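Carbohydrate kinase, pfkB family (Enterococcus faecalis, PDB 3KTN) probably phosphorylates a sugar acid such as 2-keto-3-deoxygluconate, as a magnesium-binding kinase of the PfkB (ribokinase-like) family. Local coordinates at residues V11-P17 with Q28-V34; T36-L40 with D280-A284; S111-E117 with L142-T146. All coordinates share one frame; numbering follows the deposited sequence.

Contact 1. Residues V11-P17 with Q28-V34; sequences VMLRFTP and QLRMNFV
Strands 12-16 and 28-34 form an antiparallel hairpin whose axes approach to 4.6 Å, with directions 154° apart; the hydrogen-bonded pairs Met12-Val34, Arg14-Asn32 and Thr16-Arg30 alternate with the non-hydrogen-bonded pairs Leu13-Phe33 and Phe15-Met31. Each hydrogen-bonded pair is closed by two backbone bonds, the shortest being Met12 N to Val34 O at 2.6 Å. One face, carrying Leu13, Phe15, Met31 and Phe33, is apolar. Met31, a selenomethionine, lies alongside Phe15 and points the same way, its CG 3.6 Å from Phe15 CE1. Its SE sits 4.7 Å from the centroid of the Phe15 ring, an oblique Met-aromatic contact. With CG anti to the backbone N (chi1 172°) and a bend at the last torsion, Met31 brings SE to 3.9 Å from Leu13 CG. Leu13 and Phe33 run side by side, Leu13 CD1 coming tightly to 3.3 Å from Phe33 CE1, while Val11 CG1 reaches the edge of the Phe33 ring. Beyond the hairpin, Phe33 packs on helix 61-72, the Phe15 ring stacks on Phe15 of the second subunit, and Leu29 pairs with a strand of that chain. The other face is mixed: Val34 CG2 packs against Arg14 CB, and polar groups follow. Arg14 stretches out from CG to NE, and NE donates in the guanidinium plane to Thr16 OG1 at 2.7 Å; the two terminal nitrogens of Arg14 form salt bridges to Asp316 and to the magnesium-site residue Asp274. A water sits among Arg14 O, Thr16 OG1 and Asn32 OD1, 2.8 Å from Asn32 OD1. One face thus packs within the chain and on a neighbouring subunit, while polar groups of the other hold Arg14 beside the metal site, in a sheet consistent with the lid of ribokinase-like enzymes.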
ATOM      1  N   VAL A  11     -24.925 -10.466   6.138  1.00 33.14           N
ATOM      2  CA  VAL A  11     -23.797  -9.574   5.888  1.00 31.37           C
ATOM      3  C   VAL A  11     -22.570 -10.459   6.049  1.00 32.35           C
ATOM      4  O   VAL A  11     -22.461 -11.192   7.031  1.00 31.63           O
ATOM      5  CB  VAL A  11     -23.670  -8.448   6.933  1.00 30.54           C
ATOM      6  CG1 VAL A  11     -22.321  -7.749   6.771  1.00 30.00           C
ATOM      7  CG2 VAL A  11     -24.798  -7.443   6.771  1.00 29.96           C
HETATM    8  N   MSE A  12     -21.658 -10.403   5.086  1.00 31.82           N
HETATM    9  CA  MSE A  12     -20.427 -11.192   5.152  1.00 32.80           C
HETATM   10  C   MSE A  12     -19.197 -10.316   4.930  1.00 29.88           C
HETATM   11  O   MSE A  12     -19.271  -9.265   4.293  1.00 26.01           O
HETATM   12  CB  MSE A  12     -20.411 -12.285   4.078  1.00 36.37           C
HETATM   13  CG  MSE A  12     -21.202 -13.541   4.398  1.00 46.40           C
HETATM   14 SE   MSE A  12     -20.714 -14.964   3.166  1.00 63.67          SE
HETATM   15  CE  MSE A  12     -19.364 -15.844   4.222  1.00 57.72           C
ATOM     16  N   LEU A  13     -18.068 -10.778   5.452  1.00 28.32           N
ATOM     17  CA  LEU A  13     -16.797 -10.094   5.277  1.00 29.74           C
ATOM     18  C   LEU A  13     -16.138 -10.732   4.064  1.00 28.12           C
ATOM     19  O   LEU A  13     -16.083 -11.952   3.973  1.00 25.38           O
ATOM     20  CB  LEU A  13     -15.875 -10.331   6.475  1.00 30.18           C
ATOM     21  CG  LEU A  13     -15.923  -9.517   7.764  1.00 33.84           C
ATOM     22  CD1 LEU A  13     -17.324  -9.109   8.097  1.00 32.55           C
ATOM     23  CD2 LEU A  13     -15.308 -10.351   8.884  1.00 31.81           C
ATOM     24  N   ARG A  14     -15.655  -9.916   3.131  1.00 27.34           N
ATOM     25  CA  ARG A  14     -14.941 -10.443   1.976  1.00 25.72           C
ATOM     26  C   ARG A  14     -13.508  -9.947   2.068  1.00 24.97           C
ATOM     27  O   ARG A  14     -13.268  -8.753   2.240  1.00 25.88           O
ATOM     28  CB  ARG A  14     -15.544  -9.971   0.651  1.00 23.81           C
ATOM     29  CG  ARG A  14     -14.666 -10.367  -0.540  1.00 26.96           C
ATOM     30  CD  ARG A  14     -15.216  -9.883  -1.879  1.00 27.42           C
ATOM     31  NE  ARG A  14     -14.155  -9.809  -2.881  1.00 24.89           N
ATOM     32  CZ  ARG A  14     -14.359  -9.594  -4.177  1.00 27.63           C
ATOM     33  NH1 ARG A  14     -15.592  -9.436  -4.640  1.00 25.07           N
ATOM     34  NH2 ARG A  14     -13.327  -9.533  -5.015  1.00 26.49           N
ATOM     35  N   PHE A  15     -12.558 -10.869   1.959  1.00 24.81           N
ATOM     36  CA  PHE A  15     -11.145 -10.523   2.021  1.00 25.43           C
ATOM     37  C   PHE A  15     -10.555 -10.759   0.635  1.00 25.20           C
ATOM     38  O   PHE A  15     -10.675 -11.844   0.081  1.00 24.97           O
ATOM     39  CB  PHE A  15     -10.428 -11.400   3.048  1.00 24.84           C
ATOM     40  CG  PHE A  15     -10.886 -11.177   4.458  1.00 26.91           C
ATOM     41  CD1 PHE A  15     -10.575  -9.995   5.127  1.00 26.75           C
ATOM     42  CD2 PHE A  15     -11.626 -12.149   5.122  1.00 25.27           C
ATOM     43  CE1 PHE A  15     -10.990  -9.786   6.441  1.00 26.88           C
ATOM     44  CE2 PHE A  15     -12.045 -11.949   6.439  1.00 27.70           C
ATOM     45  CZ  PHE A  15     -11.725 -10.763   7.098  1.00 27.96           C
ATOM     46  N   THR A  16      -9.905  -9.747   0.083  1.00 24.46           N
ATOM     47  CA  THR A  16      -9.341  -9.880  -1.250  1.00 24.03           C
ATOM     48  C   THR A  16      -7.933  -9.324  -1.321  1.00 22.31           C
ATOM     49  O   THR A  16      -7.683  -8.190  -0.888  1.00 24.26           O
ATOM     50  CB  THR A  16     -10.182  -9.102  -2.282  1.00 27.14           C
ATOM     51  OG1 THR A  16     -11.566  -9.415  -2.099  1.00 31.31           O
ATOM     52  CG2 THR A  16      -9.749  -9.445  -3.731  1.00 25.05           C
ATOM     53  N   PRO A  17      -6.986 -10.115  -1.842  1.00 21.68           N
ATOM     54  CA  PRO A  17      -5.611  -9.611  -1.952  1.00 21.24           C
ATOM     55  C   PRO A  17      -5.658  -8.589  -3.097  1.00 20.11           C
ATOM     56  O   PRO A  17      -6.524  -8.665  -3.966  1.00 19.15           O
ATOM     57  CB  PRO A  17      -4.806 -10.854  -2.341  1.00 20.23           C
ATOM     58  CG  PRO A  17      -5.654 -12.014  -1.855  1.00 21.95           C
ATOM     59  CD  PRO A  17      -7.057 -11.555  -2.156  1.00 21.04           C
ATOM     60  N   GLN A  28      -1.162  -8.916   2.358  1.00 24.42           N
ATOM     61  CA  GLN A  28      -2.050  -7.775   2.149  1.00 24.47           C
ATOM     62  C   GLN A  28      -3.464  -8.150   1.717  1.00 22.93           C
ATOM     63  O   GLN A  28      -3.667  -9.063   0.917  1.00 20.56           O
ATOM     64  CB  GLN A  28      -1.470  -6.828   1.087  1.00 25.37           C
ATOM     65  CG  GLN A  28      -0.056  -6.352   1.320  1.00 28.61           C
ATOM     66  CD  GLN A  28       0.421  -5.452   0.191  1.00 32.45           C
ATOM     67  OE1 GLN A  28      -0.090  -4.342   0.019  1.00 36.80           O
ATOM     68  NE2 GLN A  28       1.390  -5.927  -0.593  1.00 29.77           N
ATOM     69  N   LEU A  29      -4.440  -7.406   2.225  1.00 22.97           N
ATOM     70  CA  LEU A  29      -5.839  -7.644   1.882  1.00 22.73           C
ATOM     71  C   LEU A  29      -6.643  -6.365   1.985  1.00 22.15           C
ATOM     72  O   LEU A  29      -6.240  -5.415   2.652  1.00 21.66           O
ATOM     73  CB  LEU A  29      -6.483  -8.647   2.848  1.00 22.61           C
ATOM     74  CG  LEU A  29      -5.991 -10.088   3.024  1.00 26.84           C
ATOM     75  CD1 LEU A  29      -6.633 -10.645   4.290  1.00 23.92           C
ATOM     76  CD2 LEU A  29      -6.354 -10.952   1.809  1.00 20.00           C
ATOM     77  N   ARG A  30      -7.771  -6.350   1.289  1.00 21.01           N
ATOM     78  CA  ARG A  30      -8.728  -5.265   1.386  1.00 23.74           C
ATOM     79  C   ARG A  30      -9.954  -6.052   1.851  1.00 25.46           C
ATOM     80  O   ARG A  30     -10.270  -7.101   1.287  1.00 24.26           O
ATOM     81  CB  ARG A  30      -9.034  -4.605   0.040  1.00 21.28           C
ATOM     82  CG  ARG A  30      -8.021  -3.558  -0.424  1.00 27.31           C
ATOM     83  CD  ARG A  30      -8.591  -2.679  -1.573  1.00 25.96           C
ATOM     84  NE  ARG A  30      -8.757  -3.399  -2.835  1.00 28.54           N
ATOM     85  CZ  ARG A  30      -7.784  -3.597  -3.729  1.00 32.12           C
ATOM     86  NH1 ARG A  30      -6.555  -3.134  -3.511  1.00 32.39           N
ATOM     87  NH2 ARG A  30      -8.040  -4.254  -4.851  1.00 30.55           N
HETATM   88  N   MSE A  31     -10.614  -5.579   2.897  1.00 26.48           N
HETATM   89  CA  MSE A  31     -11.808  -6.247   3.400  1.00 29.88           C
HETATM   90  C   MSE A  31     -13.030  -5.389   3.118  1.00 29.33           C
HETATM   91  O   MSE A  31     -12.956  -4.167   3.149  1.00 29.57           O
HETATM   92  CB  MSE A  31     -11.701  -6.465   4.912  1.00 33.87           C
HETATM   93  CG  MSE A  31     -12.988  -6.986   5.552  1.00 44.15           C
HETATM   94 SE   MSE A  31     -12.954  -6.939   7.510  1.00 64.24          SE
HETATM   95  CE  MSE A  31     -13.676  -5.166   7.784  1.00 52.63           C
ATOM     96  N   ASN A  32     -14.156  -6.025   2.832  1.00 29.40           N
ATOM     97  CA  ASN A  32     -15.380  -5.277   2.603  1.00 28.95           C
ATOM     98  C   ASN A  32     -16.562  -6.041   3.174  1.00 27.05           C
ATOM     99  O   ASN A  32     -16.487  -7.254   3.380  1.00 24.13           O
ATOM    100  CB  ASN A  32     -15.597  -5.017   1.105  1.00 33.33           C
ATOM    101  CG  ASN A  32     -14.493  -4.163   0.500  1.00 39.69           C
ATOM    102  OD1 ASN A  32     -13.486  -4.680   0.009  1.00 41.27           O
ATOM    103  ND2 ASN A  32     -14.659  -2.848   0.568  1.00 39.37           N
ATOM    104  N   PHE A  33     -17.642  -5.317   3.447  1.00 24.81           N
ATOM    105  CA  PHE A  33     -18.862  -5.924   3.965  1.00 25.78           C
ATOM    106  C   PHE A  33     -19.764  -6.094   2.762  1.00 26.89           C
ATOM    107  O   PHE A  33     -20.155  -5.121   2.127  1.00 26.13           O
ATOM    108  CB  PHE A  33     -19.510  -5.018   5.011  1.00 24.68           C
ATOM    109  CG  PHE A  33     -18.762  -4.980   6.310  1.00 25.10           C
ATOM    110  CD1 PHE A  33     -18.990  -5.940   7.287  1.00 23.56           C
ATOM    111  CD2 PHE A  33     -17.786  -4.013   6.536  1.00 24.98           C
ATOM    112  CE1 PHE A  33     -18.256  -5.939   8.476  1.00 24.60           C
ATOM    113  CE2 PHE A  33     -17.046  -4.002   7.719  1.00 23.59           C
ATOM    114  CZ  PHE A  33     -17.282  -4.966   8.690  1.00 23.68           C
ATOM    115  N   VAL A  34     -20.060  -7.346   2.435  1.00 26.29           N
ATOM    116  CA  VAL A  34     -20.893  -7.662   1.297  1.00 25.08           C
ATOM    117  C   VAL A  34     -21.962  -8.679   1.708  1.00 27.08           C
ATOM    118  O   VAL A  34     -22.110  -9.005   2.893  1.00 27.98           O
ATOM    119  CB  VAL A  34     -20.025  -8.239   0.134  1.00 25.73           C
ATOM    120  CG1 VAL A  34     -18.960  -7.219  -0.282  1.00 22.96           C
ATOM    121  CG2 VAL A  34     -19.345  -9.528   0.581  1.00 20.49           C
TER
HETATM  122  O   HOH W   1     -12.782  -7.375  -0.312  1.00 31.79           O

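Contact 2. Residues T36-L40 with D280-A284; sequences TGVNL and DAYAA
Asp280 meets the first turn of helix 36-46 with its carboxylate, which reaches across from helix 278-291 between Thr36 and Asn39. Asn39 ND2 donates to Asp280 OD2 at 2.9 Å, with an N-H...O angle of 162°; the acceptor lies in the amide plane, and the donor arrives on the anti side of the carboxylate oxygen. Amide and carboxylate planes are turned 44° apart, and the bond goes to OD2. The other oxygen, Asp280 OD1, faces the methyl of Thr36, whose CG2 lies 3.6 Å from it. Asp280 closes the Gly-Ala-Gly-Asp sequence that marks PfkB kinases, at the start of the helix 278-291; in characterised relatives the aspartate of this motif acts as the general base, and a bound sulfate near Thr36 may mark an anion pocket here. One turn further along, the packing becomes apolar. With chi1 at -179°, CG of Leu40 lies opposite the backbone N, and Leu40 CD1 reaches Ala284 CB at 3.9 Å and Ala283 CB at 4.2 Å. The small alanines let the leucine end lie close to the helix backbone, 3.7 Å separating Leu40 CD1 from Ala284 N.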
ATOM      1  N   THR A  36     -25.649 -10.809  -0.455  1.00 28.70           N
ATOM      2  CA  THR A  36     -26.732 -10.593  -1.420  1.00 29.86           C
ATOM      3  C   THR A  36     -27.588  -9.382  -1.055  1.00 29.40           C
ATOM      4  O   THR A  36     -27.808  -8.507  -1.888  1.00 31.36           O
ATOM      5  CB  THR A  36     -27.649 -11.837  -1.528  1.00 31.44           C
ATOM      6  OG1 THR A  36     -26.955 -12.865  -2.239  1.00 29.83           O
ATOM      7  CG2 THR A  36     -28.949 -11.506  -2.272  1.00 33.52           C
ATOM      8  N   GLY A  37     -28.056  -9.328   0.187  1.00 28.96           N
ATOM      9  CA  GLY A  37     -28.876  -8.207   0.623  1.00 30.07           C
ATOM     10  C   GLY A  37     -28.139  -6.874   0.613  1.00 30.44           C
ATOM     11  O   GLY A  37     -28.727  -5.830   0.326  1.00 30.64           O
ATOM     12  N   VAL A  38     -26.849  -6.898   0.927  1.00 29.98           N
ATOM     13  CA  VAL A  38     -26.053  -5.673   0.937  1.00 28.36           C
ATOM     14  C   VAL A  38     -25.857  -5.174  -0.487  1.00 27.81           C
ATOM     15  O   VAL A  38     -26.088  -3.997  -0.774  1.00 28.17           O
ATOM     16  CB  VAL A  38     -24.673  -5.914   1.599  1.00 28.41           C
ATOM     17  CG1 VAL A  38     -23.871  -4.613   1.661  1.00 26.42           C
ATOM     18  CG2 VAL A  38     -24.879  -6.478   2.998  1.00 27.34           C
ATOM     19  N   ASN A  39     -25.461  -6.074  -1.384  1.00 27.10           N
ATOM     20  CA  ASN A  39     -25.224  -5.707  -2.783  1.00 27.59           C
ATOM     21  C   ASN A  39     -26.484  -5.145  -3.415  1.00 27.78           C
ATOM     22  O   ASN A  39     -26.449  -4.126  -4.118  1.00 25.75           O
ATOM     23  CB  ASN A  39     -24.763  -6.922  -3.606  1.00 25.34           C
ATOM     24  CG  ASN A  39     -23.562  -7.623  -2.995  1.00 27.90           C
ATOM     25  OD1 ASN A  39     -22.837  -7.046  -2.179  1.00 28.90           O
ATOM     26  ND2 ASN A  39     -23.334  -8.869  -3.399  1.00 25.79           N
ATOM     27  N   LEU A  40     -27.595  -5.831  -3.177  1.00 28.82           N
ATOM     28  CA  LEU A  40     -28.875  -5.414  -3.725  1.00 30.71           C
ATOM     29  C   LEU A  40     -29.285  -4.029  -3.237  1.00 30.16           C
ATOM     30  O   LEU A  40     -29.494  -3.117  -4.039  1.00 31.55           O
ATOM     31  CB  LEU A  40     -29.963  -6.425  -3.349  1.00 31.33           C
ATOM     32  CG  LEU A  40     -31.354  -6.102  -3.908  1.00 32.11           C
ATOM     33  CD1 LEU A  40     -31.294  -6.110  -5.433  1.00 30.98           C
ATOM     34  CD2 LEU A  40     -32.379  -7.117  -3.407  1.00 32.22           C
ATOM     35  N   ASP A 280     -26.471  -9.740  -8.386  1.00 30.34           N
ATOM     36  CA  ASP A 280     -27.308  -8.847  -7.596  1.00 31.37           C
ATOM     37  C   ASP A 280     -27.488  -7.487  -8.263  1.00 30.61           C
ATOM     38  O   ASP A 280     -28.431  -6.757  -7.945  1.00 30.57           O
ATOM     39  CB  ASP A 280     -26.739  -8.682  -6.188  1.00 32.33           C
ATOM     40  CG  ASP A 280     -26.558 -10.010  -5.481  1.00 36.21           C
ATOM     41  OD1 ASP A 280     -27.490 -10.835  -5.548  1.00 40.16           O
ATOM     42  OD2 ASP A 280     -25.492 -10.233  -4.857  1.00 35.89           O
ATOM     43  N   ALA A 281     -26.589  -7.141  -9.184  1.00 28.88           N
ATOM     44  CA  ALA A 281     -26.701  -5.867  -9.898  1.00 29.21           C
ATOM     45  C   ALA A 281     -27.813  -6.011 -10.943  1.00 28.61           C
ATOM     46  O   ALA A 281     -28.540  -5.061 -11.223  1.00 28.20           O
ATOM     47  CB  ALA A 281     -25.381  -5.514 -10.574  1.00 26.66           C
ATOM     48  N   TYR A 282     -27.937  -7.202 -11.523  1.00 30.03           N
ATOM     49  CA  TYR A 282     -28.991  -7.445 -12.508  1.00 31.48           C
ATOM     50  C   TYR A 282     -30.342  -7.324 -11.794  1.00 31.45           C
ATOM     51  O   TYR A 282     -31.250  -6.632 -12.264  1.00 31.63           O
ATOM     52  CB  TYR A 282     -28.867  -8.844 -13.116  1.00 32.14           C
ATOM     53  CG  TYR A 282     -29.930  -9.126 -14.161  1.00 35.38           C
ATOM     54  CD1 TYR A 282     -29.879  -8.511 -15.410  1.00 34.09           C
ATOM     55  CD2 TYR A 282     -31.003  -9.985 -13.889  1.00 35.87           C
ATOM     56  CE1 TYR A 282     -30.861  -8.734 -16.370  1.00 34.73           C
ATOM     57  CE2 TYR A 282     -32.004 -10.220 -14.846  1.00 35.40           C
ATOM     58  CZ  TYR A 282     -31.921  -9.588 -16.084  1.00 36.49           C
ATOM     59  OH  TYR A 282     -32.887  -9.789 -17.037  1.00 33.74           O
ATOM     60  N   ALA A 283     -30.460  -7.992 -10.650  1.00 31.52           N
ATOM     61  CA  ALA A 283     -31.690  -7.954  -9.868  1.00 33.02           C
ATOM     62  C   ALA A 283     -32.040  -6.525  -9.469  1.00 34.98           C
ATOM     63  O   ALA A 283     -33.207  -6.123  -9.526  1.00 36.63           O
ATOM     64  CB  ALA A 283     -31.552  -8.823  -8.634  1.00 31.63           C
ATOM     65  N   ALA A 284     -31.034  -5.753  -9.070  1.00 34.56           N
ATOM     66  CA  ALA A 284     -31.267  -4.366  -8.674  1.00 34.32           C
ATOM     67  C   ALA A 284     -31.831  -3.580  -9.844  1.00 34.55           C
ATOM     68  O   ALA A 284     -32.688  -2.715  -9.665  1.00 36.30           O
ATOM     69  CB  ALA A 284     -29.970  -3.721  -8.191  1.00 33.34           C
TER

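Contact 3. Residues S111-E117 with L142-T146; sequences SAFGISE and LTEKT
The Phe113 ring receives Thr146 CG2 over one face, a CH-pi contact 4.1 Å from the centroid and offset toward the rim, while Leu142 CD2 comes in obliquely at 3.7 Å from Phe113 CD2. Phe8 of strand 4-8 also meets this ring. The Thr146 methyl is packed closely, with Phe113 O 3.1 Å from Thr146 CG2. Next along the chain, Gly114 O is gripped by Thr143 OG1, which donates to it at 2.7 Å in the carbonyl plane, on a lone pair. Thr143 is the N-cap of helix 144-159: its OG1, set between the backbone N and the carbonyl carbon (chi1 66°), also accepts from Thr146 N at 3.1 Å. The loop is braced from within by a type I turn, Phe113 to Ser116, and by an ST motif in which Ser111 OG accepts from Gly114 N. Lys145 runs extended along the loop, with CB 3.4 Å from Ser116 O and CD 3.6 Å from Ile115 O; its NZ stays 4.6 Å from Glu117 OE1, too far for a salt bridge. One threonine hydroxyl thus both caps the helix and binds a loop carbonyl, tying the 111-117 loop directly to the start of helix 144-159.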
ATOM      1  N   SER A 111     -22.807 -17.352  12.566  1.00 37.69           N
ATOM      2  CA  SER A 111     -22.842 -15.890  12.547  1.00 37.32           C
ATOM      3  C   SER A 111     -24.024 -15.317  13.323  1.00 38.38           C
ATOM      4  O   SER A 111     -24.960 -16.035  13.685  1.00 37.39           O
ATOM      5  CB  SER A 111     -22.911 -15.382  11.108  1.00 36.95           C
ATOM      6  OG  SER A 111     -24.148 -15.735  10.500  1.00 34.61           O
ATOM      7  N   ALA A 112     -23.963 -14.011  13.569  1.00 36.47           N
ATOM      8  CA  ALA A 112     -25.018 -13.298  14.270  1.00 37.47           C
ATOM      9  C   ALA A 112     -26.352 -13.497  13.548  1.00 37.83           C
ATOM     10  O   ALA A 112     -27.398 -13.646  14.180  1.00 37.86           O
ATOM     11  CB  ALA A 112     -24.683 -11.818  14.336  1.00 35.68           C
ATOM     12  N   PHE A 113     -26.316 -13.493  12.220  1.00 36.93           N
ATOM     13  CA  PHE A 113     -27.530 -13.678  11.439  1.00 36.93           C
ATOM     14  C   PHE A 113     -27.989 -15.135  11.496  1.00 36.90           C
ATOM     15  O   PHE A 113     -29.179 -15.412  11.609  1.00 36.58           O
ATOM     16  CB  PHE A 113     -27.290 -13.283   9.986  1.00 35.73           C
ATOM     17  CG  PHE A 113     -28.474 -13.514   9.088  1.00 34.94           C
ATOM     18  CD1 PHE A 113     -29.655 -12.805   9.273  1.00 36.21           C
ATOM     19  CD2 PHE A 113     -28.388 -14.407   8.023  1.00 35.10           C
ATOM     20  CE1 PHE A 113     -30.738 -12.978   8.402  1.00 36.06           C
ATOM     21  CE2 PHE A 113     -29.465 -14.588   7.147  1.00 35.19           C
ATOM     22  CZ  PHE A 113     -30.639 -13.871   7.336  1.00 34.85           C
ATOM     23  N   GLY A 114     -27.033 -16.053  11.427  1.00 36.18           N
ATOM     24  CA  GLY A 114     -27.348 -17.467  11.458  1.00 38.96           C
ATOM     25  C   GLY A 114     -27.967 -17.993  12.745  1.00 40.69           C
ATOM     26  O   GLY A 114     -28.671 -19.007  12.715  1.00 41.33           O
ATOM     27  N   ILE A 115     -27.708 -17.329  13.870  1.00 40.35           N
ATOM     28  CA  ILE A 115     -28.251 -17.775  15.149  1.00 41.92           C
ATOM     29  C   ILE A 115     -29.481 -16.988  15.592  1.00 43.09           C
ATOM     30  O   ILE A 115     -29.997 -17.200  16.687  1.00 44.59           O
ATOM     31  CB  ILE A 115     -27.200 -17.688  16.281  1.00 40.81           C
ATOM     32  CG1 ILE A 115     -26.909 -16.228  16.625  1.00 41.89           C
ATOM     33  CG2 ILE A 115     -25.922 -18.388  15.861  1.00 41.80           C
ATOM     34  CD1 ILE A 115     -26.122 -16.061  17.907  1.00 41.27           C
ATOM     35  N   SER A 116     -29.946 -16.073  14.754  1.00 44.89           N
ATOM     36  CA  SER A 116     -31.115 -15.283  15.102  1.00 47.53           C
ATOM     37  C   SER A 116     -32.385 -15.935  14.554  1.00 49.09           C
ATOM     38  O   SER A 116     -32.369 -16.567  13.496  1.00 48.34           O
ATOM     39  CB  SER A 116     -30.974 -13.865  14.555  1.00 46.97           C
ATOM     40  OG  SER A 116     -30.913 -13.876  13.143  1.00 51.64           O
ATOM     41  N   GLU A 117     -33.485 -15.780  15.284  1.00 51.01           N
ATOM     42  CA  GLU A 117     -34.758 -16.361  14.881  1.00 52.93           C
ATOM     43  C   GLU A 117     -35.841 -15.308  14.709  1.00 51.82           C
ATOM     44  O   GLU A 117     -35.676 -14.156  15.109  1.00 51.53           O
ATOM     45  CB  GLU A 117     -35.192 -17.411  15.906  1.00 55.57           C
ATOM     46  CG  GLU A 117     -34.850 -17.041  17.338  1.00 60.67           C
ATOM     47  CD  GLU A 117     -34.994 -18.209  18.297  1.00 64.44           C
ATOM     48  OE1 GLU A 117     -34.602 -18.058  19.476  1.00 66.04           O
ATOM     49  OE2 GLU A 117     -35.499 -19.273  17.872  1.00 65.41           O
ATOM     50  N   LEU A 142     -29.169 -21.262   5.111  1.00 43.03           N
ATOM     51  CA  LEU A 142     -28.149 -21.051   6.135  1.00 41.04           C
ATOM     52  C   LEU A 142     -28.402 -21.899   7.383  1.00 41.18           C
ATOM     53  O   LEU A 142     -27.627 -22.807   7.685  1.00 40.52           O
ATOM     54  CB  LEU A 142     -28.046 -19.564   6.491  1.00 39.56           C
ATOM     55  CG  LEU A 142     -26.788 -19.184   7.284  1.00 39.98           C
ATOM     56  CD1 LEU A 142     -25.547 -19.695   6.559  1.00 38.79           C
ATOM     57  CD2 LEU A 142     -26.724 -17.674   7.465  1.00 39.05           C
ATOM     58  N   THR A 143     -29.472 -21.605   8.115  1.00 40.36           N
ATOM     59  CA  THR A 143     -29.810 -22.390   9.302  1.00 40.38           C
ATOM     60  C   THR A 143     -31.321 -22.512   9.413  1.00 40.85           C
ATOM     61  O   THR A 143     -32.068 -21.775   8.762  1.00 40.51           O
ATOM     62  CB  THR A 143     -29.302 -21.739  10.617  1.00 38.79           C
ATOM     63  OG1 THR A 143     -29.998 -20.506  10.841  1.00 36.53           O
ATOM     64  CG2 THR A 143     -27.799 -21.490  10.559  1.00 38.60           C
ATOM     65  N   GLU A 144     -31.772 -23.438  10.249  1.00 42.38           N
ATOM     66  CA  GLU A 144     -33.200 -23.628  10.449  1.00 43.40           C
ATOM     67  C   GLU A 144     -33.789 -22.335  10.996  1.00 41.52           C
ATOM     68  O   GLU A 144     -34.910 -21.961  10.652  1.00 42.12           O
ATOM     69  CB  GLU A 144     -33.457 -24.776  11.431  1.00 46.81           C
ATOM     70  CG  GLU A 144     -34.940 -25.017  11.708  1.00 53.45           C
ATOM     71  CD  GLU A 144     -35.183 -26.128  12.715  1.00 56.27           C
ATOM     72  OE1 GLU A 144     -34.857 -27.296  12.410  1.00 58.00           O
ATOM     73  OE2 GLU A 144     -35.698 -25.830  13.815  1.00 58.85           O
ATOM     74  N   LYS A 145     -33.026 -21.641  11.837  1.00 40.20           N
ATOM     75  CA  LYS A 145     -33.508 -20.388  12.415  1.00 40.09           C
ATOM     76  C   LYS A 145     -33.689 -19.272  11.389  1.00 38.89           C
ATOM     77  O   LYS A 145     -34.677 -18.543  11.442  1.00 39.04           O
ATOM     78  CB  LYS A 145     -32.575 -19.912  13.530  1.00 42.12           C
ATOM     79  CG  LYS A 145     -32.598 -20.801  14.767  1.00 45.17           C
ATOM     80  CD  LYS A 145     -31.816 -20.184  15.912  1.00 46.40           C
ATOM     81  CE  LYS A 145     -31.751 -21.122  17.104  1.00 49.42           C
ATOM     82  NZ  LYS A 145     -30.950 -20.540  18.220  1.00 53.52           N
ATOM     83  N   THR A 146     -32.743 -19.126  10.462  1.00 39.66           N
ATOM     84  CA  THR A 146     -32.872 -18.084   9.446  1.00 38.12           C
ATOM     85  C   THR A 146     -33.968 -18.496   8.465  1.00 38.80           C
ATOM     86  O   THR A 146     -34.671 -17.651   7.907  1.00 38.14           O
ATOM     87  CB  THR A 146     -31.539 -17.843   8.672  1.00 36.63           C
ATOM     88  OG1 THR A 146     -31.122 -19.047   8.014  1.00 35.43           O
ATOM     89  CG2 THR A 146     -30.436 -17.400   9.631  1.00 35.63           C
TER

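How the contacts relate
Contacts 1 and 2 adjoin, with centres about 17 Å apart: strand 28-34 runs on into helix 36-46, and the two contacts meet through Val11 CG2 and Val38 CG2 at 3.9 Å and through Val34 CB and Asn39 OD1 at 3.8 Å. Both border the metal site, the side chain of Arg14 lying about 6 Å from the bound magnesium ion and that of Asn39 about 7 Å. The side chains of Met12 and Thr36 each lie about 5 Å from a bound sulfate, probably from the crystallisation liquor. Contact 3 is remote from the metal site, its centre about 21 Å from those of the others and its nearest atoms about 5 Å from contact 1.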